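Cellulase (Xanthomonas axonopodis pv. citri, PDB 5HOS) probably hydrolyses internal beta-1,4-glucosidic bonds of cellulose and related glucans, as an endo-beta-1,4-glucanase of glycoside hydrolase family 5. Local coordinates at residues A61-N69 with M330-T341; L194-Y202 with I226-S236. All blocks are in the same frame, centred on the assembly; numbering follows the deposited sequence.

Contact 1 of 2, residues A61-N69 with M330-T341; sequences AYFAGKHMN and MSILSPRARRIT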
loop_
_atom_site.group_PDB
_atom_site.type_symbol
_atom_site.label_atom_id
_atom_site.label_comp_id
_atom_site.label_asym_id
_atom_site.label_seq_id
_atom_site.Cartn_x
_atom_site.Cartn_y
_atom_site.Cartn_z
ATOM N N ALA A 61 -1.470 18.847 2.008
ATOM C CA ALA A 61 -1.021 20.025 1.258
ATOM C C ALA A 61 0.503 20.021 1.037
ATOM O O ALA A 61 0.958 20.319 -0.056
ATOM C CB ALA A 61 -1.462 21.305 1.946
ATOM N N TYR A 62 1.277 19.638 2.056
ATOM C CA TYR A 62 2.729 19.549 1.909
ATOM C C TYR A 62 3.137 18.603 0.773
ATOM O O TYR A 62 3.921 18.973 -0.106
ATOM C CB TYR A 62 3.417 19.111 3.214
ATOM C CG TYR A 62 4.889 18.823 2.993
ATOM C CD1 TYR A 62 5.799 19.860 2.792
ATOM C CD2 TYR A 62 5.365 17.511 2.923
ATOM C CE1 TYR A 62 7.143 19.604 2.555
ATOM C CE2 TYR A 62 6.706 17.244 2.689
ATOM C CZ TYR A 62 7.594 18.291 2.508
ATOM O OH TYR A 62 8.925 18.018 2.278
ATOM N N PHE A 63 2.607 17.386 0.791
ATOM C CA PHE A 63 3.008 16.393 -0.207
ATOM C C PHE A 63 2.479 16.725 -1.595
ATOM O O PHE A 63 3.171 16.494 -2.581
ATOM C CB PHE A 63 2.673 14.970 0.260
ATOM C CG PHE A 63 3.567 14.514 1.380
ATOM C CD1 PHE A 63 4.921 14.264 1.136
ATOM C CD2 PHE A 63 3.093 14.403 2.674
ATOM C CE1 PHE A 63 5.777 13.877 2.161
ATOM C CE2 PHE A 63 3.947 14.013 3.706
ATOM C CZ PHE A 63 5.288 13.756 3.448
ATOM N N ALA A 64 1.296 17.334 -1.662
ATOM C CA ALA A 64 0.780 17.865 -2.934
ATOM C C ALA A 64 1.695 18.956 -3.484
ATOM O O ALA A 64 1.961 18.992 -4.691
ATOM C CB ALA A 64 -0.639 18.399 -2.772
ATOM N N GLY A 65 2.203 19.820 -2.601
ATOM C CA GLY A 65 3.164 20.860 -2.996
ATOM C C GLY A 65 4.462 20.282 -3.556
ATOM O O GLY A 65 5.128 20.916 -4.371
ATOM N N LYS A 66 4.810 19.068 -3.122
ATOM C CA LYS A 66 5.936 18.310 -3.686
ATOM C C LYS A 66 5.552 17.452 -4.898
ATOM O O LYS A 66 6.312 16.565 -5.291
ATOM C CB LYS A 66 6.573 17.439 -2.597
ATOM C CG LYS A 66 7.160 18.232 -1.442
ATOM C CD LYS A 66 8.438 18.958 -1.848
ATOM C CE LYS A 66 8.558 20.314 -1.189
ATOM N NZ LYS A 66 9.773 21.007 -1.699
ATOM N N HIS A 67 4.387 17.736 -5.490
ATOM C CA HIS A 67 3.906 17.129 -6.741
ATOM C C HIS A 67 3.446 15.674 -6.622
ATOM O O HIS A 67 3.298 14.994 -7.637
ATOM C CB HIS A 67 4.931 17.297 -7.868
ATOM C CG HIS A 67 5.517 18.666 -7.925
ATOM N ND1 HIS A 67 4.779 19.772 -8.283
ATOM C CD2 HIS A 67 6.751 19.119 -7.614
ATOM C CE1 HIS A 67 5.543 20.846 -8.219
ATOM N NE2 HIS A 67 6.744 20.477 -7.813
ATOM N N MET A 68 3.186 15.213 -5.397
ATOM C CA MET A 68 2.590 13.892 -5.187
ATOM C C MET A 68 1.089 14.031 -5.286
ATOM O O MET A 68 0.532 15.045 -4.866
ATOM C CB MET A 68 2.972 13.335 -3.817
ATOM C CG MET A 68 4.386 12.823 -3.799
ATOM S SD MET A 68 4.972 12.475 -2.148
ATOM C CE MET A 68 6.584 11.788 -2.542
ATOM N N ASN A 69 0.437 13.018 -5.847
ATOM C CA ASN A 69 -1.020 13.005 -5.924
ATOM C C ASN A 69 -1.699 11.887 -5.135
ATOM O O ASN A 69 -2.903 11.723 -5.245
ATOM C CB ASN A 69 -1.483 12.981 -7.388
ATOM C CG ASN A 69 -1.214 11.649 -8.075
ATOM O OD1 ASN A 69 -0.532 10.786 -7.539
ATOM N ND2 ASN A 69 -1.760 11.483 -9.271
ATOM N N MET A 330 13.455 13.534 -0.637
ATOM C CA MET A 330 12.446 14.305 -1.366
ATOM C C MET A 330 12.993 15.020 -2.611
ATOM O O MET A 330 12.248 15.252 -3.565
ATOM C CB MET A 330 11.761 15.323 -0.429
ATOM C CG MET A 330 10.522 16.000 -1.006
ATOM S SD MET A 330 9.242 14.857 -1.594
ATOM C CE MET A 330 8.834 14.032 -0.052
ATOM N N SER A 331 14.285 15.356 -2.620
ATOM C CA SER A 331 14.895 15.991 -3.796
ATOM C C SER A 331 14.914 15.061 -5.018
ATOM O O SER A 331 15.024 15.532 -6.147
ATOM C CB SER A 331 16.312 16.494 -3.481
ATOM O OG SER A 331 17.211 15.413 -3.337
ATOM N N ILE A 332 14.808 13.751 -4.786
ATOM C CA ILE A 332 14.623 12.765 -5.857
ATOM C C ILE A 332 13.145 12.445 -6.085
ATOM O O ILE A 332 12.701 12.383 -7.232
ATOM C CB ILE A 332 15.400 11.464 -5.553
ATOM C CG1 ILE A 332 16.902 11.769 -5.432
ATOM C CG2 ILE A 332 15.140 10.414 -6.638
ATOM C CD1 ILE A 332 17.715 10.697 -4.732
ATOM N N LEU A 333 12.393 12.230 -5.003
ATOM C CA LEU A 333 10.977 11.840 -5.119
ATOM C C LEU A 333 10.122 12.914 -5.774
ATOM O O LEU A 333 9.240 12.596 -6.582
ATOM C CB LEU A 333 10.388 11.482 -3.754
ATOM C CG LEU A 333 10.972 10.250 -3.067
ATOM C CD1 LEU A 333 10.591 10.221 -1.593
ATOM C CD2 LEU A 333 10.521 8.969 -3.768
ATOM N N SER A 334 10.389 14.177 -5.437
ATOM C CA SER A 334 9.562 15.284 -5.912
ATOM C C SER A 334 9.608 15.477 -7.440
ATOM O O SER A 334 8.551 15.502 -8.070
ATOM C CB SER A 334 9.879 16.582 -5.153
ATOM O OG SER A 334 8.992 17.615 -5.533
ATOM N N PRO A 335 10.813 15.596 -8.044
ATOM C CA PRO A 335 10.829 15.720 -9.515
ATOM C C PRO A 335 10.277 14.490 -10.257
ATOM O O PRO A 335 9.683 14.639 -11.325
ATOM C CB PRO A 335 12.311 15.967 -9.860
ATOM C CG PRO A 335 13.086 15.710 -8.615
ATOM C CD PRO A 335 12.148 15.817 -7.451
ATOM N N ARG A 336 10.459 13.298 -9.693
ATOM C CA ARG A 336 9.899 12.074 -10.284
ATOM C C ARG A 336 8.370 12.074 -10.196
ATOM O O ARG A 336 7.686 11.736 -11.168
ATOM C CB ARG A 336 10.491 10.831 -9.613
ATOM C CG ARG A 336 11.983 10.658 -9.861
ATOM C CD ARG A 336 12.265 10.169 -11.272
ATOM N NE ARG A 336 13.693 9.943 -11.497
ATOM C CZ ARG A 336 14.230 9.519 -12.642
ATOM N NH1 ARG A 336 15.546 9.351 -12.726
ATOM N NH2 ARG A 336 13.467 9.262 -13.704
ATOM N N ALA A 337 7.843 12.478 -9.043
ATOM C CA ALA A 337 6.399 12.663 -8.878
ATOM C C ALA A 337 5.849 13.696 -9.863
ATOM O O ALA A 337 4.797 13.482 -10.464
ATOM C CB ALA A 337 6.063 13.062 -7.445
ATOM N N ARG A 338 6.574 14.800 -10.040
ATOM C CA ARG A 338 6.146 15.862 -10.959
ATOM C C ARG A 338 5.970 15.376 -12.400
ATOM O O ARG A 338 5.018 15.765 -13.063
ATOM C CB ARG A 338 7.112 17.049 -10.918
ATOM C CG ARG A 338 6.586 18.285 -11.626
ATOM C CD ARG A 338 7.500 19.482 -11.416
ATOM N NE ARG A 338 6.790 20.739 -11.672
ATOM C CZ ARG A 338 7.169 21.946 -11.246
ATOM N NH1 ARG A 338 8.278 22.119 -10.522
ATOM N NH2 ARG A 338 6.421 23.005 -11.546
ATOM N N ARG A 339 6.885 14.537 -12.876
ATOM C CA ARG A 339 6.762 13.930 -14.212
ATOM C C ARG A 339 5.472 13.102 -14.362
ATOM O O ARG A 339 4.893 13.037 -15.449
ATOM C CB ARG A 339 8.000 13.078 -14.542
ATOM C CG ARG A 339 9.228 13.908 -14.905
ATOM C CD ARG A 339 10.518 13.090 -15.021
ATOM N NE ARG A 339 11.405 13.285 -13.864
ATOM C CZ ARG A 339 12.717 13.018 -13.829
ATOM N NH1 ARG A 339 13.360 12.523 -14.891
ATOM N NH2 ARG A 339 13.406 13.252 -12.710
ATOM N N ILE A 340 5.032 12.485 -13.264
ATOM C CA ILE A 340 3.790 11.707 -13.232
ATOM C C ILE A 340 2.552 12.606 -13.150
ATOM O O ILE A 340 1.597 12.405 -13.908
ATOM C CB ILE A 340 3.826 10.668 -12.076
ATOM C CG1 ILE A 340 4.904 9.616 -12.379
ATOM C CG2 ILE A 340 2.472 9.986 -11.874
ATOM C CD1 ILE A 340 5.401 8.872 -11.166
ATOM N N THR A 341 2.580 13.604 -12.262
ATOM C CA THR A 341 1.367 14.356 -11.904
ATOM C C THR A 341 1.103 15.650 -12.685
ATOM O O THR A 341 -0.049 16.071 -12.761
ATOM C CB THR A 341 1.344 14.687 -10.399
ATOM O OG1 THR A 341 2.451 15.536 -10.065
ATOM C CG2 THR A 341 1.399 13.397 -9.569
#
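The carbonyl oxygen of His67 takes a short hydrogen bond from Thr341, OG1 to His67 O being 2.6 Å, while Ala337 CB packs against the same His67 O at 3.4 Å. This carbonyl belongs to a Schellman motif that ends the helix 57-65: His67 has positive phi, and Met68 N and His67 N turn back to Phe63 O and Ala64 O. The motif thereby lays its carbonyls along the C-terminal helix 330-341 of the (beta/alpha)8 barrel. Two turns earlier on that helix, Ser334 OG donates to Lys66 O at 2.9 Å, but from above the carbonyl plane, 45° out of it. Two hydroxyls of helix 330-341 thus satisfy successive carbonyls of the turn.

Between these bonds the His67 ring lies flat against Arg338. The arginine chain starts with CG anti to its own N (chi1 -168°) and runs extended to NE alongside the imidazole. Arg338 CD lies over the centre of the His67 ring, 3.8 Å from its centroid. Further out the guanidinium covers the CE1 and NE2 side of the ring, the two planes 22° apart, and Gly65 O lies over the opposite face.

The far end of the contact is apolar. Met330 is bent, so that its methyl meets the edge of Phe63 (CE to CE1 3.8 Å) and also faces Met68, tip to tip, which comes from the barrel side where it touches Val32 of strand 29-34. The aliphatic part of Lys66 passes over the Met330 chain, and Asp326 pairs with its NZ and accepts the Tyr62 hydroxyl. At the C-terminal end, Thr341 CG2 sits 3.5 Å from Asn69 CG, against an amide whose OD1 and ND2 bond to Ala30 N and Lys28 O.

Contact 2 of 2, residues L194-Y202 with I226-S236; sequences LWTGAHSWY and IEAHQYLDADS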
loop_
_atom_site.group_PDB
_atom_site.type_symbol
_atom_site.label_atom_id
_atom_site.label_comp_id
_atom_site.label_asym_id
_atom_site.label_seq_id
_atom_site.Cartn_x
_atom_site.Cartn_y
_atom_site.Cartn_z
ATOM N N LEU A 194 3.444 -13.946 0.824
ATOM C CA LEU A 194 4.895 -13.822 1.068
ATOM C C LEU A 194 5.346 -12.365 1.088
ATOM O O LEU A 194 6.310 -11.989 0.408
ATOM C CB LEU A 194 5.718 -14.638 0.043
ATOM C CG LEU A 194 5.939 -16.121 0.317
ATOM C CD1 LEU A 194 6.792 -16.707 -0.807
ATOM C CD2 LEU A 194 6.598 -16.364 1.672
ATOM N N TRP A 195 4.610 -11.547 1.851
ATOM C CA TRP A 195 4.862 -10.103 2.016
ATOM C C TRP A 195 4.842 -9.316 0.712
ATOM O O TRP A 195 5.361 -8.208 0.641
ATOM C CB TRP A 195 6.167 -9.829 2.773
ATOM C CG TRP A 195 6.244 -10.432 4.150
ATOM C CD1 TRP A 195 5.805 -9.882 5.312
ATOM C CD2 TRP A 195 6.848 -11.683 4.499
ATOM N NE1 TRP A 195 6.075 -10.723 6.375
ATOM C CE2 TRP A 195 6.723 -11.831 5.900
ATOM C CE3 TRP A 195 7.482 -12.695 3.764
ATOM C CZ2 TRP A 195 7.191 -12.954 6.575
ATOM C CZ3 TRP A 195 7.950 -13.812 4.437
ATOM C CH2 TRP A 195 7.808 -13.927 5.836
ATOM N N THR A 196 4.193 -9.898 -0.298
ATOM C CA THR A 196 4.022 -9.331 -1.627
ATOM C C THR A 196 5.273 -8.616 -2.200
ATOM O O THR A 196 5.176 -7.582 -2.863
ATOM C CB THR A 196 2.688 -8.521 -1.703
ATOM O OG1 THR A 196 2.246 -8.431 -3.068
ATOM C CG2 THR A 196 2.751 -7.127 -1.053
ATOM N N GLY A 197 6.441 -9.218 -1.973
ATOM C CA GLY A 197 7.702 -8.675 -2.475
ATOM C C GLY A 197 7.793 -8.829 -3.984
ATOM O O GLY A 197 7.537 -9.913 -4.496
ATOM N N ALA A 198 8.161 -7.763 -4.698
ATOM C CA ALA A 198 8.351 -7.870 -6.156
ATOM C C ALA A 198 9.449 -8.886 -6.468
ATOM O O ALA A 198 9.261 -9.766 -7.299
ATOM C CB ALA A 198 8.680 -6.520 -6.774
ATOM N N HIS A 199 10.562 -8.781 -5.740
ATOM C CA HIS A 199 11.711 -9.698 -5.859
ATOM C C HIS A 199 11.436 -11.199 -5.625
ATOM O O HIS A 199 12.167 -12.044 -6.149
ATOM C CB HIS A 199 12.811 -9.269 -4.881
ATOM C CG HIS A 199 12.466 -9.526 -3.452
ATOM N ND1 HIS A 199 13.056 -10.529 -2.719
ATOM C CD2 HIS A 199 11.562 -8.940 -2.631
ATOM C CE1 HIS A 199 12.543 -10.543 -1.502
ATOM N NE2 HIS A 199 11.639 -9.586 -1.419
ATOM N N SER A 200 10.412 -11.515 -4.824
ATOM C CA SER A 200 10.082 -12.888 -4.431
ATOM C C SER A 200 8.812 -13.423 -5.090
ATOM O O SER A 200 8.222 -14.394 -4.603
ATOM C CB SER A 200 9.956 -12.961 -2.903
ATOM O OG SER A 200 9.027 -11.998 -2.411
ATOM N N TRP A 201 8.421 -12.838 -6.223
ATOM C CA TRP A 201 7.181 -13.226 -6.900
ATOM C C TRP A 201 7.124 -14.714 -7.292
ATOM O O TRP A 201 6.038 -15.307 -7.311
ATOM C CB TRP A 201 6.944 -12.360 -8.143
ATOM C CG TRP A 201 5.493 -12.234 -8.480
ATOM C CD1 TRP A 201 4.855 -12.722 -9.579
ATOM C CD2 TRP A 201 4.495 -11.574 -7.695
ATOM N NE1 TRP A 201 3.519 -12.410 -9.526
ATOM C CE2 TRP A 201 3.267 -11.708 -8.381
ATOM C CE3 TRP A 201 4.517 -10.895 -6.472
ATOM C CZ2 TRP A 201 2.061 -11.178 -7.884
ATOM C CZ3 TRP A 201 3.325 -10.365 -5.975
ATOM C CH2 TRP A 201 2.110 -10.508 -6.686
ATOM N N TYR A 202 8.286 -15.293 -7.600
ATOM C CA TYR A 202 8.404 -16.707 -7.955
ATOM C C TYR A 202 8.845 -17.600 -6.797
ATOM O O TYR A 202 8.963 -18.818 -6.981
ATOM C CB TYR A 202 9.384 -16.876 -9.117
ATOM C CG TYR A 202 8.953 -16.239 -10.408
ATOM C CD1 TYR A 202 9.249 -14.903 -10.686
ATOM C CD2 TYR A 202 8.250 -16.962 -11.359
ATOM C CE1 TYR A 202 8.866 -14.320 -11.885
ATOM C CE2 TYR A 202 7.848 -16.384 -12.550
ATOM C CZ TYR A 202 8.164 -15.061 -12.809
ATOM O OH TYR A 202 7.791 -14.483 -13.997
ATOM N N ILE A 226 -1.865 -5.135 -9.432
ATOM C CA ILE A 226 -1.176 -6.012 -8.498
ATOM C C ILE A 226 -0.257 -5.145 -7.654
ATOM O O ILE A 226 0.573 -4.405 -8.179
ATOM C CB ILE A 226 -0.349 -7.089 -9.235
ATOM C CG1 ILE A 226 -1.240 -7.914 -10.179
ATOM C CG2 ILE A 226 0.384 -7.987 -8.242
ATOM C CD1 ILE A 226 -2.424 -8.590 -9.511
ATOM N N GLU A 227 -0.396 -5.261 -6.343
ATOM C CA GLU A 227 0.388 -4.481 -5.400
ATOM C C GLU A 227 1.620 -5.273 -5.034
ATOM O O GLU A 227 1.504 -6.416 -4.606
ATOM C CB GLU A 227 -0.424 -4.190 -4.146
ATOM C CG GLU A 227 0.389 -3.543 -3.027
ATOM C CD GLU A 227 -0.439 -3.050 -1.864
ATOM O OE1 GLU A 227 -1.618 -2.756 -2.057
ATOM O OE2 GLU A 227 0.106 -2.936 -0.744
ATOM N N ALA A 228 2.784 -4.656 -5.208
ATOM C CA ALA A 228 4.059 -5.216 -4.795
ATOM C C ALA A 228 4.788 -4.241 -3.890
ATOM O O ALA A 228 4.577 -3.031 -3.963
ATOM C CB ALA A 228 4.908 -5.520 -6.011
ATOM N N HIS A 229 5.618 -4.782 -3.002
ATOM C CA HIS A 229 6.478 -3.982 -2.143
ATOM C C HIS A 229 7.928 -4.309 -2.476
ATOM O O HIS A 229 8.233 -5.424 -2.893
ATOM C CB HIS A 229 6.198 -4.294 -0.675
ATOM C CG HIS A 229 4.826 -3.900 -0.218
ATOM N ND1 HIS A 229 4.438 -3.994 1.097
ATOM C CD2 HIS A 229 3.744 -3.441 -0.892
ATOM C CE1 HIS A 229 3.186 -3.593 1.217
ATOM N NE2 HIS A 229 2.742 -3.249 0.022
ATOM N N GLN A 230 8.827 -3.344 -2.301
ATOM C CA GLN A 230 10.240 -3.596 -2.597
ATOM C C GLN A 230 11.160 -2.695 -1.810
ATOM O O GLN A 230 11.074 -1.471 -1.923
ATOM C CB GLN A 230 10.543 -3.437 -4.096
ATOM C CG GLN A 230 11.906 -4.002 -4.500
ATOM C CD GLN A 230 12.036 -5.474 -4.155
ATOM O OE1 GLN A 230 11.301 -6.299 -4.685
ATOM N NE2 GLN A 230 12.953 -5.807 -3.248
ATOM N N TYR A 231 12.028 -3.319 -1.015
ATOM C CA TYR A 231 13.102 -2.627 -0.323
ATOM C C TYR A 231 14.460 -3.035 -0.900
ATOM O O TYR A 231 14.588 -4.072 -1.575
ATOM C CB TYR A 231 12.984 -2.862 1.176
ATOM C CG TYR A 231 11.731 -2.201 1.734
ATOM C CD1 TYR A 231 11.741 -0.855 2.124
ATOM C CD2 TYR A 231 10.525 -2.898 1.824
ATOM C CE1 TYR A 231 10.593 -0.242 2.615
ATOM C CE2 TYR A 231 9.370 -2.287 2.316
ATOM C CZ TYR A 231 9.411 -0.957 2.710
ATOM O OH TYR A 231 8.270 -0.340 3.194
ATOM N N LEU A 232 15.457 -2.181 -0.680
ATOM C CA LEU A 232 16.735 -2.264 -1.391
ATOM C C LEU A 232 17.912 -2.657 -0.504
ATOM O O LEU A 232 19.058 -2.644 -0.956
ATOM C CB LEU A 232 17.021 -0.934 -2.098
ATOM C CG LEU A 232 15.983 -0.429 -3.112
ATOM C CD1 LEU A 232 16.627 0.585 -4.047
ATOM C CD2 LEU A 232 15.359 -1.538 -3.934
ATOM N N ASP A 233 17.628 -3.038 0.738
ATOM C CA ASP A 233 18.670 -3.490 1.658
ATOM C C ASP A 233 18.935 -4.999 1.441
ATOM O O ASP A 233 18.357 -5.618 0.540
ATOM C CB ASP A 233 18.313 -3.123 3.106
ATOM C CG ASP A 233 17.054 -3.807 3.609
ATOM O OD1 ASP A 233 16.177 -4.169 2.784
ATOM O OD2 ASP A 233 16.927 -3.957 4.843
ATOM N N ALA A 234 19.817 -5.573 2.251
ATOM C CA ALA A 234 20.392 -6.905 1.985
ATOM C C ALA A 234 19.353 -7.994 1.678
ATOM O O ALA A 234 19.498 -8.724 0.689
ATOM C CB ALA A 234 21.273 -7.330 3.151
ATOM N N ASP A 235 18.307 -8.077 2.506
ATOM C CA ASP A 235 17.248 -9.105 2.344
ATOM C C ASP A 235 15.881 -8.574 1.873
ATOM O O ASP A 235 14.874 -9.265 2.036
ATOM C CB ASP A 235 17.064 -9.879 3.656
ATOM C CG ASP A 235 16.478 -9.033 4.774
ATOM O OD1 ASP A 235 16.486 -7.786 4.681
ATOM O OD2 ASP A 235 16.016 -9.620 5.763
ATOM N N SER A 236 15.853 -7.355 1.326
ATOM C CA SER A 236 14.608 -6.687 0.896
ATOM C C SER A 236 13.560 -6.465 2.009
ATOM O O SER A 236 12.396 -6.195 1.704
ATOM C CB SER A 236 13.960 -7.430 -0.300
ATOM O OG SER A 236 14.834 -7.507 -1.419
#
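Thr196 OG1 donates to Glu227 O at 2.6 Å and accepts Gly192 N. Standing opposite the backbone N (chi1 -157°), this hydroxyl is turned to the strand, and Thr196 CG2 comes over one face of the His229 ring, 3.9 Å from its centroid. Two backbone bonds, His229 N to Thr196 O (2.8 Å) and Ala198 N to His229 O (3.0 Å), form a single parallel bridge between Gly197 and His229, so the loop after strand 188-191 runs briefly beside strand 224-231 of the (beta/alpha)8 barrel.

Further along, His199 N donates to Gln230 OE1 at 2.8 Å, in the plane of the amide carbonyl. Gln230 NE2 is held by Tyr231 O, 2.9 Å away, which fixes the amide; its plane stands 80° from the His199 ring. Ser236 CB, from the turn after the strand, covers one face of that ring. At the other end Trp201 CH2 rests on Ile226 CG2.

Around His229 the second shell is polar. NE2 bonds in its ring plane to the anti lone pair of Glu227 OE2, whose second partner is Arg72, and ND1 bonds to Glu159. Tyr231 OH bonds to Glu271 on strand 267-273; Glu159 and Glu271 are probably the catalytic pair, as in family 5. With both nitrogens engaged and a methyl over its face, the His229 imidazole has its rotation fixed beside the probable active site.

Overall arrangement
From the N terminus, the chain passes through strand 29-34 and reaches the first half of contact 1 at the end of helix 57-65 and the turn into strand 70-75. It then builds the remaining barrel strands. After the fifth, 188-191, comes loop 194-202, whose partner lies 24 residues on, on strand 224-231, so contact 2 closes a short loop between successive strands. Contact 1 is completed at the end of the chain, by helix 330-341, and encloses contact 2 within its span of about 260 residues. Contact 1 joins the first and last helices outside the barrel; contact 2 lies nearer the centre. Their centres are 24 Å apart, their nearest atoms about 10 Å, without touching.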